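Local coordinates for carbonic anhydrase (PDB 3UCM), which catalyses the reversible hydration of carbon dioxide to hydrogencarbonate as a zinc-dependent beta-class enzyme, at the interface of chains A and B. Coordinates in Å, arbitrary orientation; residue numbers count along the deposited sequence, not the author numbering. Chains: chain A/B, Carbonic anhydrase.

The interface of chains A and B. Residues chain A 37-38, 40, 66, 88; chain B 48-51, 107.
The amide oxygen OE1 of A:Gln38 accepts two hydrogen bonds from B:Ser50, one from the backbone N at 2.8 Å and one from the side-chain hydroxyl OG at 2.5 Å. The hydroxyl lies in the amide plane on a lone pair of OE1, whereas the backbone N–H arrives tilted 20° from that plane. B:Ser50 OG sits between its own backbone N and carbonyl carbon (chi1 62°), which lets both donors of one residue converge on one oxygen; A:Pro40 packs its CG against CB of the same serine.

Behind this grip, the A:Gln38 amide stacks on the carboxylate of B:Asp49, the planes 10° apart and the two side chains passing each other in opposite senses. B:Arg51 fixes the rotation of the carboxylate, approaching side-on: NE bonds to the syn lone pair of OD2 at 2.9 Å, and NH2 forms a salt bridge with OD1 at 2.8 Å, on its syn side but out of the carboxylate plane. The anti lone pair of OD2 takes the backbone N of B:Arg51. B:Asp49 is known as a zinc ligand in this protein, but here its carboxylate is engaged by B:Arg51, the Asp-Arg dyad typical of beta-carbonic anhydrases. A:Gln38 and A:Phe66 of the partner subunit thus probably help to line the active-site cleft, as in this family. An alanine in place of B:Asp49 would probably leave the B:Arg51 guanidinium without its mate, free to turn, and strip the A:Gln38 amide of its stacking surface.

Alongside, A:Phe66 from strand 65-70 turns one ring face to the B:Ala48 carbonyl oxygen, which sits 3.3 Å above the ring centre, while ring atom CE2 meets the methyl CB of B:Ala48 at 3.5 Å.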
loop_
_atom_site.group_PDB
_atom_site.type_symbol
_atom_site.label_atom_id
_atom_site.label_comp_id
_atom_site.label_asym_id
_atom_site.label_seq_id
_atom_site.Cartn_x
_atom_site.Cartn_y
_atom_site.Cartn_z
ATOM N N SER A 37 -19.462 -23.059 7.329
ATOM C CA SER A 37 -18.820 -21.998 8.060
ATOM C C SER A 37 -17.494 -22.532 8.556
ATOM O O SER A 37 -17.208 -23.711 8.371
ATOM C CB SER A 37 -19.704 -21.546 9.239
ATOM O OG SER A 37 -19.855 -22.618 10.185
ATOM N N GLN A 38 -16.707 -21.626 9.153
ATOM C CA GLN A 38 -15.446 -21.925 9.830
ATOM C C GLN A 38 -15.384 -21.225 11.198
ATOM O O GLN A 38 -15.977 -20.145 11.401
ATOM C CB GLN A 38 -14.244 -21.460 9.011
ATOM C CG GLN A 38 -14.058 -19.903 9.029
ATOM C CD GLN A 38 -12.777 -19.431 8.284
ATOM O OE1 GLN A 38 -11.731 -20.153 8.243
ATOM N NE2 GLN A 38 -12.882 -18.256 7.632
ATOM N N PRO A 40 -11.894 -21.406 13.257
ATOM C CA PRO A 40 -10.583 -21.853 13.743
ATOM C C PRO A 40 -10.211 -21.176 15.077
ATOM O O PRO A 40 -10.750 -20.102 15.413
ATOM C CB PRO A 40 -9.624 -21.433 12.626
ATOM C CG PRO A 40 -10.298 -20.256 11.964
ATOM C CD PRO A 40 -11.792 -20.415 12.152
ATOM N N PHE A 66 -6.336 -20.598 10.062
ATOM C CA PHE A 66 -6.413 -19.481 9.111
ATOM C C PHE A 66 -4.949 -19.004 8.951
ATOM O O PHE A 66 -4.200 -18.841 9.976
ATOM C CB PHE A 66 -7.266 -18.403 9.777
ATOM C CG PHE A 66 -7.776 -17.277 8.859
ATOM C CD1 PHE A 66 -9.165 -17.212 8.493
ATOM C CD2 PHE A 66 -6.922 -16.245 8.441
ATOM C CE1 PHE A 66 -9.678 -16.125 7.733
ATOM C CE2 PHE A 66 -7.425 -15.145 7.646
ATOM C CZ PHE A 66 -8.785 -15.080 7.293
ATOM N N TYR A 88 -9.792 -9.721 10.600
ATOM C CA TYR A 88 -10.855 -10.717 10.388
ATOM C C TYR A 88 -10.848 -11.875 11.422
ATOM O O TYR A 88 -11.916 -12.184 11.998
ATOM C CB TYR A 88 -10.868 -11.276 8.972
ATOM C CG TYR A 88 -12.209 -11.939 8.646
ATOM C CD1 TYR A 88 -13.330 -11.159 8.286
ATOM C CD2 TYR A 88 -12.356 -13.320 8.687
ATOM C CE1 TYR A 88 -14.538 -11.740 7.973
ATOM C CE2 TYR A 88 -13.585 -13.933 8.390
ATOM C CZ TYR A 88 -14.674 -13.143 8.036
ATOM O OH TYR A 88 -15.892 -13.749 7.719
ATOM N N ALA B 48 -7.221 -16.998 2.323
ATOM C CA ALA B 48 -6.723 -17.172 3.666
ATOM C C ALA B 48 -7.579 -18.081 4.597
ATOM O O ALA B 48 -7.138 -18.375 5.687
ATOM C CB ALA B 48 -6.533 -15.786 4.285
ATOM N N ASP B 49 -8.785 -18.473 4.163
ATOM C CA ASP B 49 -9.811 -19.236 4.925
ATOM C C ASP B 49 -9.247 -20.549 5.447
ATOM O O ASP B 49 -8.533 -21.243 4.719
ATOM C CB ASP B 49 -10.982 -19.504 3.960
ATOM C CG ASP B 49 -12.187 -20.208 4.593
ATOM O OD1 ASP B 49 -13.292 -19.600 4.646
ATOM O OD2 ASP B 49 -12.063 -21.402 4.952
ATOM N N SER B 50 -9.579 -20.920 6.690
ATOM C CA SER B 50 -8.948 -22.096 7.360
ATOM C C SER B 50 -9.208 -23.491 6.772
ATOM O O SER B 50 -8.604 -24.465 7.248
ATOM C CB SER B 50 -9.300 -22.118 8.857
ATOM O OG SER B 50 -10.692 -22.252 9.072
ATOM N N ARG B 51 -10.128 -23.584 5.789
ATOM C CA ARG B 51 -10.489 -24.872 5.144
ATOM C C ARG B 51 -9.725 -25.197 3.811
ATOM O O ARG B 51 -9.837 -26.339 3.298
ATOM C CB ARG B 51 -12.015 -25.009 4.945
ATOM C CG ARG B 51 -12.865 -24.767 6.243
ATOM C CD ARG B 51 -14.357 -24.305 5.975
ATOM N NE ARG B 51 -14.481 -22.951 5.428
ATOM C CZ ARG B 51 -15.623 -22.389 5.003
ATOM N NH1 ARG B 51 -16.780 -23.042 5.040
ATOM N NH2 ARG B 51 -15.613 -21.171 4.485
ATOM N N GLY B 107 -16.355 -15.911 2.694
ATOM C CA GLY B 107 -16.908 -14.785 3.462
ATOM C C GLY B 107 -16.462 -13.441 2.923
ATOM O O GLY B 107 -17.150 -12.393 3.099
#